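PDB 4K2H: intracellular protease/amidase from Salmonella enterica subsp. enterica serovar Typhimurium, which is of uncertain function but binds zinc, belongs to the DJ-1/PfpI family and may, like some relatives, act as a peptidase. Local coordinates for residues 15-20 with 47-52; 25-30 with 165-170; 36-41 with 56-61; 65-70 with 93-98; 117-122 with 134-139. The protein carries 1 engineered substitution. One frame throughout, in Å; residues are numbered along the deposited sequence.

Contact 1 of 5, residues 15-20 with 47-52; sequences FEEAEA and SYHDIP. With ZN (zinc ion), chain O.
Glu16, Glu17 and His49 meet at one zinc ion. Glu16 OE1 lies 2.0 Å from the zinc, Glu17 OE2 1.8 Å from the zinc and His49 ND1 2.0 Å from the zinc. Glu16 OE1 and Glu17 OE2 both sit at the edge of the imidazole, and the Glu17 carboxylate is turned 62° from the ring. Asp25 of the second subunit completes the site.

Hydrogen bonds to the ligand carboxylates form a second shell. Glu17 CG lies between the backbone N and carbonyl carbon (chi1 69°), and the chain bends again at chi2. Its OE1 accepts from Ser47 OG at 2.7 Å on the anti side and from His49 N at 3.0 Å on the syn side. Both donors come from the same face, somewhat out of the carboxylate plane. Glu16, the N-cap of helix 17-29, accepts at OE2 from Ala18 N at 2.8 Å. Separately, Tyr48 N bonds to Phe15 O at 2.8 Å.

Packing adds a CH-pi contact. Ser47 CB lies over the Phe15 ring, 3.8 Å from its centroid.

Each carboxylate divides its oxygens between zinc and hydrogen-bond donors, which fixes both. The zinc probably offsets their repulsion, and its fourth ligand ties the site to the dimer interface.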
# COMPACT_ATOMS: atom_id res chain seq x y z
N PHE A 15 -7.73 7.58 7.07
CA PHE A 15 -7.89 6.30 6.37
C PHE A 15 -6.57 5.56 6.39
O PHE A 15 -5.54 6.18 6.29
CB PHE A 15 -8.36 6.52 4.93
CG PHE A 15 -7.32 7.13 3.98
CD1 PHE A 15 -6.58 6.32 3.13
CD2 PHE A 15 -7.11 8.50 3.93
CE1 PHE A 15 -5.66 6.84 2.24
CE2 PHE A 15 -6.17 9.04 3.06
CZ PHE A 15 -5.47 8.21 2.19
N GLU A 16 -6.63 4.22 6.51
CA GLU A 16 -5.46 3.41 6.52
C GLU A 16 -4.98 3.32 5.09
O GLU A 16 -5.62 2.69 4.25
CB GLU A 16 -5.76 2.01 7.09
CG GLU A 16 -4.68 1.47 8.00
CD GLU A 16 -3.29 1.77 7.48
OE1 GLU A 16 -2.50 2.42 8.22
OE2 GLU A 16 -2.99 1.41 6.30
N GLU A 17 -3.84 3.96 4.80
CA GLU A 17 -3.37 4.09 3.44
C GLU A 17 -2.92 2.79 2.82
O GLU A 17 -3.10 2.58 1.63
CB GLU A 17 -2.30 5.15 3.31
CG GLU A 17 -0.93 4.87 3.94
CD GLU A 17 -0.95 4.67 5.43
OE1 GLU A 17 -1.54 5.52 6.12
OE2 GLU A 17 -0.38 3.64 5.90
N ALA A 18 -2.32 1.92 3.62
CA ALA A 18 -1.81 0.68 3.07
C ALA A 18 -2.98 -0.21 2.59
O ALA A 18 -2.93 -0.77 1.49
CB ALA A 18 -0.94 -0.02 4.10
N GLU A 19 -4.06 -0.23 3.36
CA GLU A 19 -5.24 -1.03 3.02
C GLU A 19 -5.86 -0.55 1.73
O GLU A 19 -6.12 -1.35 0.83
CB GLU A 19 -6.29 -0.94 4.13
CG GLU A 19 -5.87 -1.58 5.43
CD GLU A 19 -6.83 -1.25 6.57
OE1 GLU A 19 -7.91 -0.67 6.34
OE2 GLU A 19 -6.47 -1.52 7.72
N ALA A 20 -6.14 0.76 1.68
CA ALA A 20 -6.67 1.42 0.52
C ALA A 20 -5.76 1.36 -0.70
O ALA A 20 -6.23 1.11 -1.82
CB ALA A 20 -6.97 2.88 0.85
N SER A 47 -3.84 10.48 5.35
CA SER A 47 -4.01 9.12 5.87
C SER A 47 -3.58 8.96 7.33
O SER A 47 -2.89 9.84 7.93
CB SER A 47 -3.17 8.13 5.03
OG SER A 47 -1.79 8.14 5.44
N TYR A 48 -3.91 7.79 7.88
CA TYR A 48 -3.51 7.39 9.24
C TYR A 48 -2.02 7.60 9.50
O TYR A 48 -1.64 8.14 10.51
CB TYR A 48 -3.86 5.92 9.46
CG TYR A 48 -3.54 5.30 10.81
CD1 TYR A 48 -3.49 6.06 11.99
CD2 TYR A 48 -3.35 3.92 10.90
CE1 TYR A 48 -3.22 5.46 13.22
CE2 TYR A 48 -3.08 3.31 12.10
CZ TYR A 48 -3.01 4.07 13.24
OH TYR A 48 -2.73 3.40 14.40
N HIS A 49 -1.19 7.10 8.59
CA HIS A 49 0.26 7.27 8.69
C HIS A 49 0.79 8.50 7.93
O HIS A 49 1.90 8.49 7.42
CB HIS A 49 0.97 5.96 8.33
CG HIS A 49 0.75 4.89 9.35
ND1 HIS A 49 0.05 3.73 9.08
CD2 HIS A 49 1.07 4.83 10.66
CE1 HIS A 49 -0.07 3.02 10.18
NE2 HIS A 49 0.56 3.65 11.15
N ASP A 50 -0.01 9.55 7.91
CA ASP A 50 0.38 10.89 7.48
C ASP A 50 0.77 11.07 6.05
O ASP A 50 1.61 11.90 5.75
CB ASP A 50 1.52 11.43 8.35
CG ASP A 50 1.08 11.69 9.74
OD1 ASP A 50 -0.05 12.22 9.91
OD2 ASP A 50 1.87 11.38 10.66
N ILE A 51 0.13 10.37 5.13
CA ILE A 51 0.39 10.62 3.73
C ILE A 51 -0.76 11.40 3.15
O ILE A 51 -1.88 10.95 3.25
CB ILE A 51 0.59 9.35 2.93
CG1 ILE A 51 1.72 8.56 3.56
CG2 ILE A 51 0.95 9.74 1.49
CD1 ILE A 51 1.85 7.18 2.98
N PRO A 52 -0.47 12.59 2.62
CA PRO A 52 -1.56 13.32 2.01
C PRO A 52 -1.71 12.86 0.59
O PRO A 52 -0.72 12.71 -0.13
CB PRO A 52 -1.11 14.78 2.06
CG PRO A 52 0.14 14.82 2.89
CD PRO A 52 0.72 13.44 2.81
ZN ZN O . -0.75 2.85 7.45

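Contact 2 of 5, residues 25-30 with 165-170; sequences DILRRL and TLSARL. With ZN (zinc ion), chain P.
Ser167 and Leu27 bury the most surface here, and Leu30 comes next. Ser167 lies at the nearest backbone approach and points at helix 17-29. Its OG is beside the backbone N (chi1 -65°) and bonds back to Ala163 O in its own helix. The hydroxyl can therefore lie among methyl groups with its polar need met.

Leu27 CD2 does the touching for its side chain. It is 3.4 Å from Ser167 OG and 4.0 Å from Leu170 CD1. The same methyl also lies 4.2 Å from Leu166 CD2. The Leu27 and Leu170 side chains cross at about a right angle. One branch of Leu27 thus meets three residues spread over one face of helix 159-171.

Leu30 is the first residue past the helical part of 25-30. Its CD1 presses on Ser167, with CD1 to CB only 3.4 Å, tighter than usual carbon contact. Ile26 CG2 adds a lighter touch to Ser167 OG at 3.7 Å.

The two short helical segments run in roughly the same direction, 34° apart, with axes 10.0 Å apart. Away from this interface, Asp25 OD1 binds zinc, and Arg29 NE forms a salt bridge to Asp25 OD2 at 2.8 Å. Helix 174-183 touches Leu30 and Ala168. Leu166 and Leu170 rest on Leu101 of strand 101-104, so two neighbouring helices pack side by side on the sheet of the alpha/beta fold.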
# COMPACT_ATOMS: atom_id res chain seq x y z
N ASP A 25 -4.28 -0.48 -6.08
CA ASP A 25 -3.25 -0.97 -7.01
C ASP A 25 -3.71 -2.27 -7.70
O ASP A 25 -3.60 -2.43 -8.92
CB ASP A 25 -1.92 -1.15 -6.25
CG ASP A 25 -0.94 -2.01 -6.96
OD1 ASP A 25 0.02 -1.44 -7.49
OD2 ASP A 25 -1.05 -3.28 -6.97
N ILE A 26 -4.23 -3.21 -6.92
CA ILE A 26 -4.63 -4.51 -7.50
C ILE A 26 -5.74 -4.28 -8.54
O ILE A 26 -5.62 -4.72 -9.69
CB ILE A 26 -5.12 -5.48 -6.41
CG1 ILE A 26 -3.96 -5.83 -5.47
CG2 ILE A 26 -5.73 -6.74 -7.01
CD1 ILE A 26 -2.79 -6.50 -6.15
N LEU A 27 -6.78 -3.56 -8.14
CA LEU A 27 -7.89 -3.26 -9.01
C LEU A 27 -7.42 -2.60 -10.31
O LEU A 27 -7.86 -2.99 -11.40
CB LEU A 27 -8.93 -2.38 -8.32
CG LEU A 27 -9.71 -2.98 -7.12
CD1 LEU A 27 -10.47 -1.89 -6.37
CD2 LEU A 27 -10.68 -4.04 -7.56
N ARG A 28 -6.54 -1.61 -10.19
CA ARG A 28 -6.09 -0.88 -11.37
C ARG A 28 -5.13 -1.71 -12.23
O ARG A 28 -5.06 -1.49 -13.43
CB ARG A 28 -5.48 0.51 -11.00
CG ARG A 28 -6.52 1.62 -10.94
CD ARG A 28 -5.99 2.99 -10.45
NE ARG A 28 -7.06 3.99 -10.27
CZ ARG A 28 -6.97 5.14 -9.58
NH1 ARG A 28 -5.86 5.52 -8.94
NH2 ARG A 28 -8.05 5.91 -9.49
N ARG A 29 -4.42 -2.68 -11.65
CA ARG A 29 -3.60 -3.58 -12.48
C ARG A 29 -4.49 -4.40 -13.40
O ARG A 29 -4.11 -4.70 -14.52
CB ARG A 29 -2.78 -4.55 -11.64
CG ARG A 29 -1.44 -4.00 -11.19
CD ARG A 29 -0.85 -4.87 -10.12
NE ARG A 29 0.10 -4.12 -9.33
CZ ARG A 29 1.36 -3.91 -9.67
NH1 ARG A 29 1.84 -4.42 -10.79
NH2 ARG A 29 2.13 -3.18 -8.87
N LEU A 30 -5.68 -4.75 -12.92
CA LEU A 30 -6.68 -5.47 -13.71
C LEU A 30 -7.55 -4.56 -14.54
O LEU A 30 -8.63 -4.96 -14.93
CB LEU A 30 -7.58 -6.25 -12.78
CG LEU A 30 -6.81 -7.33 -12.04
CD1 LEU A 30 -7.55 -7.72 -10.79
CD2 LEU A 30 -6.62 -8.53 -12.97
N THR A 165 -9.81 -11.24 -4.16
CA THR A 165 -11.17 -11.77 -4.05
C THR A 165 -12.22 -10.81 -4.56
O THR A 165 -13.10 -11.18 -5.35
CB THR A 165 -11.49 -12.17 -2.61
OG1 THR A 165 -10.53 -13.13 -2.22
CG2 THR A 165 -12.87 -12.81 -2.50
N LEU A 166 -12.12 -9.56 -4.12
CA LEU A 166 -12.99 -8.53 -4.64
C LEU A 166 -12.89 -8.49 -6.17
O LEU A 166 -13.91 -8.45 -6.85
CB LEU A 166 -12.63 -7.16 -4.05
CG LEU A 166 -13.29 -5.94 -4.69
CD1 LEU A 166 -14.80 -6.04 -4.68
CD2 LEU A 166 -12.85 -4.67 -3.97
N SER A 167 -11.66 -8.48 -6.70
CA SER A 167 -11.46 -8.35 -8.14
C SER A 167 -12.10 -9.51 -8.90
O SER A 167 -12.74 -9.32 -9.94
CB SER A 167 -9.98 -8.32 -8.48
OG SER A 167 -9.32 -7.18 -7.95
N ALA A 168 -11.90 -10.71 -8.38
CA ALA A 168 -12.37 -11.91 -9.02
C ALA A 168 -13.89 -11.87 -9.06
O ALA A 168 -14.51 -12.17 -10.07
CB ALA A 168 -11.89 -13.12 -8.25
N ARG A 169 -14.50 -11.46 -7.95
CA ARG A 169 -15.94 -11.28 -7.92
C ARG A 169 -16.43 -10.22 -8.94
O ARG A 169 -17.42 -10.45 -9.66
CB ARG A 169 -16.33 -10.88 -6.52
CG ARG A 169 -17.81 -10.68 -6.36
CD ARG A 169 -18.60 -11.98 -6.30
NE ARG A 169 -19.80 -11.64 -5.56
CZ ARG A 169 -19.95 -11.77 -4.25
NH1 ARG A 169 -21.08 -11.37 -3.69
NH2 ARG A 169 -19.01 -12.34 -3.50
N LEU A 170 -15.76 -9.07 -9.01
CA LEU A 170 -16.10 -8.06 -10.03
C LEU A 170 -15.94 -8.55 -11.47
O LEU A 170 -16.73 -8.18 -12.35
CB LEU A 170 -15.26 -6.80 -9.86
CG LEU A 170 -15.58 -5.91 -8.65
CD1 LEU A 170 -14.44 -4.96 -8.40
CD2 LEU A 170 -16.88 -5.15 -8.85
ZN ZN P . 0.36 0.55 -8.05

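Contact 3 of 5, residues 36-41 with 56-61; sequences TLACAE and DSTLSE
Asp56 reaches back over Thr36 at the start of this strand pairing. Its CB lies 3.4 Å from Thr36 O. Its CG, beside the backbone N of Asp56 (chi1 -64°), comes within 3.3 Å of Thr36 OG1, and the two side chains cross at about a right angle. At the tip, OD1 stays farther from Thr36 OG1 than OD2 does. OD2 accepts from Thr36 N at 3.0 Å, on the anti side and out of the carboxylate plane. Arg28 forms a salt bridge to the same oxygen. In return, Asp56 N donates to Thr36 OG1 at 2.7 Å.

Beyond this point the backbones pair in parallel. Ser57 N bonds to Thr36 O, Ala38 N to Ser57 O, and Leu59 N to Ala38 O at 2.9 Å. On the side of Leu37 and Ser57, Leu37 CD2 packs on Ser57 CB at 3.8 Å. Leu59 then spreads its two methyls: CD1 meets Leu37 CD1 at 4.0 Å, and CD2 meets Cys39 SG at 3.9 Å. Two waters link Ala40 O to Ser60 where the chains diverge.

Strand 57-58 extends the edge of the parallel sheet beside strand 33-38, in the alpha/beta sandwich of DJ-1/PfpI proteins.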
# COMPACT_ATOMS: atom_id res chain seq x y z
N THR A 36 -11.14 7.17 -6.26
CA THR A 36 -11.00 7.52 -4.85
C THR A 36 -11.94 8.70 -4.59
O THR A 36 -11.98 9.67 -5.35
CB THR A 36 -9.53 7.88 -4.49
OG1 THR A 36 -9.05 8.89 -5.37
CG2 THR A 36 -8.65 6.72 -4.68
N LEU A 37 -12.73 8.60 -3.53
CA LEU A 37 -13.66 9.64 -3.18
C LEU A 37 -13.40 10.10 -1.76
O LEU A 37 -13.46 9.31 -0.81
CB LEU A 37 -15.09 9.12 -3.28
CG LEU A 37 -15.50 8.57 -4.66
CD1 LEU A 37 -16.98 8.19 -4.68
CD2 LEU A 37 -15.21 9.53 -5.82
N ALA A 38 -13.14 11.39 -1.60
CA ALA A 38 -13.09 11.99 -0.28
C ALA A 38 -14.50 12.24 0.22
O ALA A 38 -15.42 12.36 -0.56
CB ALA A 38 -12.32 13.31 -0.32
N CYS A 39 -14.69 12.36 1.52
CA CYS A 39 -16.06 12.31 2.04
C CYS A 39 -16.69 13.61 2.49
O CYS A 39 -17.91 13.67 2.66
CB CYS A 39 -16.12 11.25 3.13
SG CYS A 39 -15.68 9.67 2.38
N ALA A 40 -15.90 14.64 2.67
CA ALA A 40 -16.47 15.92 3.01
C ALA A 40 -16.07 16.94 1.93
O ALA A 40 -16.17 16.63 0.73
CB ALA A 40 -16.01 16.33 4.42
N GLU A 41 -15.56 18.10 2.32
CA GLU A 41 -15.47 19.26 1.41
C GLU A 41 -14.10 19.40 0.71
O GLU A 41 -13.81 20.41 0.08
CB GLU A 41 -15.75 20.53 2.21
CG GLU A 41 -14.68 20.83 3.30
CD GLU A 41 -14.60 19.76 4.41
OE1 GLU A 41 -13.54 19.11 4.52
OE2 GLU A 41 -15.59 19.53 5.14
N ASP A 56 -9.63 11.32 -6.31
CA ASP A 56 -10.15 11.62 -7.66
C ASP A 56 -11.35 12.57 -7.60
O ASP A 56 -11.49 13.48 -8.44
CB ASP A 56 -10.52 10.33 -8.39
CG ASP A 56 -9.32 9.43 -8.65
OD1 ASP A 56 -8.28 9.97 -9.01
OD2 ASP A 56 -9.40 8.20 -8.48
N SER A 57 -12.21 12.40 -6.61
CA SER A 57 -13.40 13.24 -6.54
C SER A 57 -13.93 13.20 -5.12
O SER A 57 -13.22 12.79 -4.21
CB SER A 57 -14.42 12.75 -7.58
OG SER A 57 -15.68 13.36 -7.44
N THR A 58 -15.19 13.59 -4.94
CA THR A 58 -15.79 13.64 -3.62
C THR A 58 -17.12 12.98 -3.68
O THR A 58 -17.71 12.83 -4.75
CB THR A 58 -15.98 15.09 -3.12
OG1 THR A 58 -16.85 15.81 -4.00
CG2 THR A 58 -14.67 15.82 -3.04
N LEU A 59 -17.61 12.60 -2.51
CA LEU A 59 -18.89 11.96 -2.38
C LEU A 59 -19.98 12.88 -2.86
O LEU A 59 -20.95 12.44 -3.51
CB LEU A 59 -19.12 11.61 -0.91
CG LEU A 59 -19.55 10.23 -0.51
CD1 LEU A 59 -18.77 9.17 -1.26
CD2 LEU A 59 -19.33 10.10 0.99
N SER A 60 -19.80 14.17 -2.57
CA SER A 60 -20.77 15.20 -2.97
C SER A 60 -21.00 15.29 -4.47
O SER A 60 -22.06 15.69 -4.90
CB SER A 60 -20.36 16.56 -2.42
OG SER A 60 -19.11 16.96 -2.98
N GLU A 61 -20.01 14.89 -5.28
CA GLU A 61 -20.15 14.82 -6.74
C GLU A 61 -20.66 13.47 -7.26
O GLU A 61 -20.73 13.26 -8.47
CB GLU A 61 -18.80 15.09 -7.40
CG GLU A 61 -18.28 16.50 -7.17
CD GLU A 61 -19.29 17.53 -7.63
OE1 GLU A 61 -19.70 17.46 -8.81
OE2 GLU A 61 -19.70 18.38 -6.81
O HOH W 1 -18.00 15.06 -0.59
O HOH W 2 -17.26 18.23 -1.55

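Contact 4 of 5, residues 65-70 with 93-98; sequences ALFDAV and ARHDAA
His95 inserts its ring between Leu66 and Val70, joining helix 86-97 to the start of strand 69-72. Helix and strand belong to the beta-alpha-beta crossover from strand 69-72 to its parallel neighbour, strand 101-104.

The ring is held on both faces and at its edge. Leu66 CD1 lies over one face, 4.0 Å from the ring centroid. Val70 CG2 lies over the opposite face, 3.9 Å from the centroid. Both are CH-pi contacts. In the ring plane, His95 NE2 accepts from Phe67 N at 3.0 Å, with an angle of 157° at the hydrogen. On the other nitrogen, ND1 bonds to Phe91 O, one turn back in the helix. This pattern is consistent with a neutral imidazole carrying its proton on ND1. The Phe67 ring meets NE2 with its own edge, through CD2.

With CG anti to the backbone N (chi1 -162°), the Leu66 side chain slides past that of His95 in the opposite direction.

Arg94 is extended through its first two torsions and then bends at chi3 (57°). The guanidinium meets Ala65 O end-on, and the oxygen lies in the guanidinium plane. NH2 is 2.8 Å from Ala65 O, and NH1 is 3.1 Å from Ala65 O. One carbonyl oxygen is thus gripped by two nitrogens, NH1 in the carbonyl plane and NH2 well above it.

The same Leu66 CD1 that covers the imidazole also lies 3.6 Å from Arg94 NH2 and 4.4 Å from Ala98 CB.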
# COMPACT_ATOMS: atom_id res chain seq x y z
N ALA A 65 -24.42 8.44 -8.59
CA ALA A 65 -23.54 7.48 -9.24
C ALA A 65 -23.67 6.16 -8.53
O ALA A 65 -23.82 6.12 -7.31
CB ALA A 65 -22.10 7.93 -9.20
N LEU A 66 -23.60 5.09 -9.29
CA LEU A 66 -23.80 3.78 -8.75
C LEU A 66 -22.64 2.91 -9.19
O LEU A 66 -22.56 2.48 -10.34
CB LEU A 66 -25.13 3.24 -9.27
CG LEU A 66 -25.72 2.06 -8.51
CD1 LEU A 66 -25.92 2.40 -7.04
CD2 LEU A 66 -27.04 1.65 -9.14
N PHE A 67 -21.73 2.69 -8.26
CA PHE A 67 -20.55 1.89 -8.45
C PHE A 67 -20.89 0.42 -8.27
O PHE A 67 -21.86 0.08 -7.59
CB PHE A 67 -19.45 2.33 -7.43
CG PHE A 67 -18.92 3.71 -7.69
CD1 PHE A 67 -17.80 3.90 -8.48
CD2 PHE A 67 -19.58 4.82 -7.19
CE1 PHE A 67 -17.34 5.18 -8.78
CE2 PHE A 67 -19.10 6.10 -7.44
CZ PHE A 67 -17.99 6.28 -8.25
N ASP A 68 -20.07 -0.45 -8.84
CA ASP A 68 -20.24 -1.89 -8.69
C ASP A 68 -19.71 -2.35 -7.36
O ASP A 68 -20.14 -3.40 -6.84
CB ASP A 68 -19.54 -2.62 -9.83
CG ASP A 68 -20.12 -2.26 -11.19
OD1 ASP A 68 -21.29 -2.61 -11.47
OD2 ASP A 68 -19.41 -1.60 -11.97
N ALA A 69 -18.75 -1.60 -6.81
CA ALA A 69 -18.25 -1.88 -5.47
C ALA A 69 -17.86 -0.63 -4.74
O ALA A 69 -17.43 0.35 -5.36
CB ALA A 69 -17.06 -2.82 -5.51
N VAL A 70 -17.98 -0.69 -3.42
CA VAL A 70 -17.53 0.40 -2.53
C VAL A 70 -16.58 -0.17 -1.49
O VAL A 70 -16.96 -1.00 -0.66
CB VAL A 70 -18.73 1.02 -1.79
CG1 VAL A 70 -18.29 2.12 -0.84
CG2 VAL A 70 -19.75 1.52 -2.79
N ALA A 93 -25.73 2.94 1.99
CA ALA A 93 -27.03 2.29 2.15
C ALA A 93 -27.64 2.07 0.78
O ALA A 93 -28.15 0.98 0.48
CB ALA A 93 -27.95 3.10 3.04
N ARG A 94 -27.52 3.08 -0.07
CA ARG A 94 -28.06 3.04 -1.41
C ARG A 94 -27.42 1.91 -2.23
O ARG A 94 -28.12 1.16 -2.92
CB ARG A 94 -27.85 4.40 -2.07
CG ARG A 94 -28.32 4.50 -3.50
CD ARG A 94 -28.31 5.95 -3.97
NE ARG A 94 -27.00 6.58 -3.86
CZ ARG A 94 -26.01 6.48 -4.75
NH1 ARG A 94 -24.86 7.13 -4.54
NH2 ARG A 94 -26.16 5.76 -5.85
N HIS A 95 -26.10 1.83 -2.20
CA HIS A 95 -25.39 0.79 -2.92
C HIS A 95 -25.77 -0.58 -2.37
O HIS A 95 -25.93 -1.54 -3.12
CB HIS A 95 -23.86 0.98 -2.85
CG HIS A 95 -23.35 2.04 -3.77
ND1 HIS A 95 -23.49 3.37 -3.50
CD2 HIS A 95 -22.74 1.96 -4.97
CE1 HIS A 95 -22.97 4.09 -4.48
NE2 HIS A 95 -22.52 3.25 -5.39
N ASP A 96 -25.91 -0.68 -1.06
CA ASP A 96 -26.24 -1.94 -0.45
C ASP A 96 -27.61 -2.39 -0.96
O ASP A 96 -27.77 -3.54 -1.37
CB ASP A 96 -26.22 -1.84 1.07
CG ASP A 96 -26.02 -3.19 1.74
OD1 ASP A 96 -26.00 -4.25 1.06
OD2 ASP A 96 -25.88 -3.17 2.97
N ALA A 97 -28.57 -1.48 -1.00
CA ALA A 97 -29.95 -1.84 -1.34
C ALA A 97 -30.07 -2.18 -2.83
O ALA A 97 -31.01 -2.87 -3.22
CB ALA A 97 -30.90 -0.70 -0.97
N ALA A 98 -29.13 -1.70 -3.64
CA ALA A 98 -29.09 -2.05 -5.06
C ALA A 98 -28.26 -3.31 -5.34
O ALA A 98 -27.92 -3.57 -6.46
CB ALA A 98 -28.55 -0.88 -5.87

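Contact 5 of 5, residues 117-122 with 134-139; sequences GLLKGR and VPEGVY
Leu119 and Gly137 form the close-packed part of this contact. Leu119 CB lies 4.2 Å from Gly137 CA. Gly137 has no side chain, and Leu119 CD1 lies beside its CA. Leu119 CD1 continues inward to Val134 CG1 at 3.8 Å, the two side chains crossing at about a right angle. Val138 N bonds to Arg122 O at 3.0 Å, almost perfectly straight at 178°.

This bond leads into a small two-stranded parallel sheet, 123-124 with 138-139. Ahead of it, Leu119 to Arg122 make a type I' turn. Gly117, with positive phi, closes helix 108-114 in a Schellman motif. Within the turn, Leu119 O takes Arg122 N on one face of the carbonyl plane and Arg122 NE, at 2.7 Å, on the other.

Toward solvent the bonding is looser. Glu136 buries the most surface of any residue here, packing on Gly117 and Leu119, yet its hydrogen bonds are weak. Its CG lies between the backbone N and carbonyl carbon (chi1 52°), and the chain bends again at chi2. OE2 bonds weakly to Leu119 N at 3.4 Å and sits 3.2 Å from Gly117 CA. OE1 bonds weakly to Lys120 N at 3.1 Å. Gly121, which is exposed, gives another weak bond, from its N to Glu136 O at 3.2 Å. Lys120 points away from 134-139. Its NZ forms a salt bridge to Asp96, as does Arg122 NH2.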
# COMPACT_ATOMS: atom_id res chain seq x y z
N GLY A 117 -25.84 -0.60 12.78
CA GLY A 117 -26.83 -1.65 12.62
C GLY A 117 -27.09 -2.02 11.17
O GLY A 117 -28.20 -2.38 10.84
N LEU A 118 -26.08 -1.91 10.31
CA LEU A 118 -26.28 -2.06 8.87
C LEU A 118 -25.69 -3.36 8.34
O LEU A 118 -25.59 -3.54 7.12
CB LEU A 118 -25.67 -0.88 8.09
CG LEU A 118 -26.10 0.55 8.48
CD1 LEU A 118 -25.36 1.58 7.63
CD2 LEU A 118 -27.59 0.73 8.32
N LEU A 119 -25.32 -4.27 9.23
CA LEU A 119 -24.75 -5.56 8.80
C LEU A 119 -25.83 -6.52 8.31
O LEU A 119 -25.53 -7.39 7.49
CB LEU A 119 -23.87 -6.18 9.87
CG LEU A 119 -22.50 -5.48 9.92
CD1 LEU A 119 -21.72 -5.90 11.15
CD2 LEU A 119 -21.69 -5.71 8.64
N LYS A 120 -27.06 -6.34 8.80
CA LYS A 120 -28.24 -7.10 8.33
C LYS A 120 -28.10 -8.56 8.65
O LYS A 120 -28.46 -9.41 7.84
CB LYS A 120 -28.49 -6.92 6.82
CG LYS A 120 -29.07 -5.56 6.46
CD LYS A 120 -29.41 -5.46 4.98
CE LYS A 120 -28.15 -5.32 4.14
NZ LYS A 120 -28.41 -5.50 2.69
N GLY A 121 -27.56 -8.86 9.82
CA GLY A 121 -27.29 -10.23 10.23
C GLY A 121 -26.16 -10.91 9.46
O GLY A 121 -25.90 -12.08 9.67
N ARG A 122 -25.45 -10.20 8.58
CA ARG A 122 -24.52 -10.91 7.70
C ARG A 122 -23.24 -11.33 8.38
O ARG A 122 -22.85 -10.77 9.42
CB ARG A 122 -24.21 -10.11 6.44
CG ARG A 122 -25.35 -10.12 5.43
CD ARG A 122 -25.09 -9.09 4.34
NE ARG A 122 -25.04 -7.73 4.90
CZ ARG A 122 -25.06 -6.62 4.17
NH1 ARG A 122 -25.16 -6.68 2.85
NH2 ARG A 122 -25.02 -5.44 4.77
N VAL A 134 -20.31 -5.26 18.59
CA VAL A 134 -21.18 -5.17 17.42
C VAL A 134 -22.40 -6.07 17.64
O VAL A 134 -22.29 -7.29 17.69
CB VAL A 134 -20.43 -5.50 16.12
CG1 VAL A 134 -21.38 -5.47 14.93
CG2 VAL A 134 -19.28 -4.53 15.92
N PRO A 135 -23.58 -5.44 17.77
CA PRO A 135 -24.71 -6.19 18.29
C PRO A 135 -25.39 -7.13 17.29
O PRO A 135 -25.88 -8.19 17.72
CB PRO A 135 -25.66 -5.09 18.78
CG PRO A 135 -25.30 -3.87 18.01
CD PRO A 135 -23.92 -4.04 17.45
N GLU A 136 -25.40 -6.81 15.99
CA GLU A 136 -26.25 -7.56 15.02
C GLU A 136 -25.57 -8.12 13.76
O GLU A 136 -26.20 -8.22 12.70
CB GLU A 136 -27.50 -6.72 14.64
CG GLU A 136 -27.21 -5.29 14.16
CD GLU A 136 -26.63 -5.22 12.75
OE1 GLU A 136 -27.27 -5.73 11.80
OE2 GLU A 136 -25.53 -4.62 12.59
N GLY A 137 -24.32 -8.51 13.84
CA GLY A 137 -23.70 -9.23 12.72
C GLY A 137 -23.27 -10.58 13.22
O GLY A 137 -23.41 -10.87 14.41
N VAL A 138 -22.76 -11.41 12.31
CA VAL A 138 -22.11 -12.66 12.72
C VAL A 138 -20.61 -12.66 12.41
O VAL A 138 -20.19 -12.90 11.28
CB VAL A 138 -22.75 -13.91 12.05
CG1 VAL A 138 -22.02 -15.17 12.49
CG2 VAL A 138 -24.23 -13.99 12.40
N TYR A 139 -19.79 -12.43 13.44
CA TYR A 139 -18.35 -12.41 13.27
C TYR A 139 -17.80 -13.78 12.89
O TYR A 139 -18.08 -14.76 13.58
CB TYR A 139 -17.68 -11.96 14.58
CG TYR A 139 -16.17 -12.05 14.55
CD1 TYR A 139 -15.42 -11.04 13.96
CD2 TYR A 139 -15.52 -13.11 15.11
CE1 TYR A 139 -14.04 -11.09 13.94
CE2 TYR A 139 -14.14 -13.19 15.10
CZ TYR A 139 -13.40 -12.19 14.51
OH TYR A 139 -12.03 -12.28 14.50

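Contacts 1 and 2 share helix 17-29, at its two ends, with centres about 20 Å apart. Each holds part of a different zinc site. In both sites the remaining ligands come from the second subunit, so the dimer pairs Asp25 of one chain with Glu16, Glu17 and His49 of the other. Contact 3 joins contact 2 through the salt bridge of Arg28 NH2 with Asp56 OD2 at 2.8 Å. Contacts 3 and 4 reach the same sheet and touch through Leu37 and Phe67. Leu166 and Leu170 of contact 2 pack on Ala69 of contact 4. Contact 5 is peripheral, its centre about 26 Å from that of contact 1. Asp96 ties it to helix 86-97.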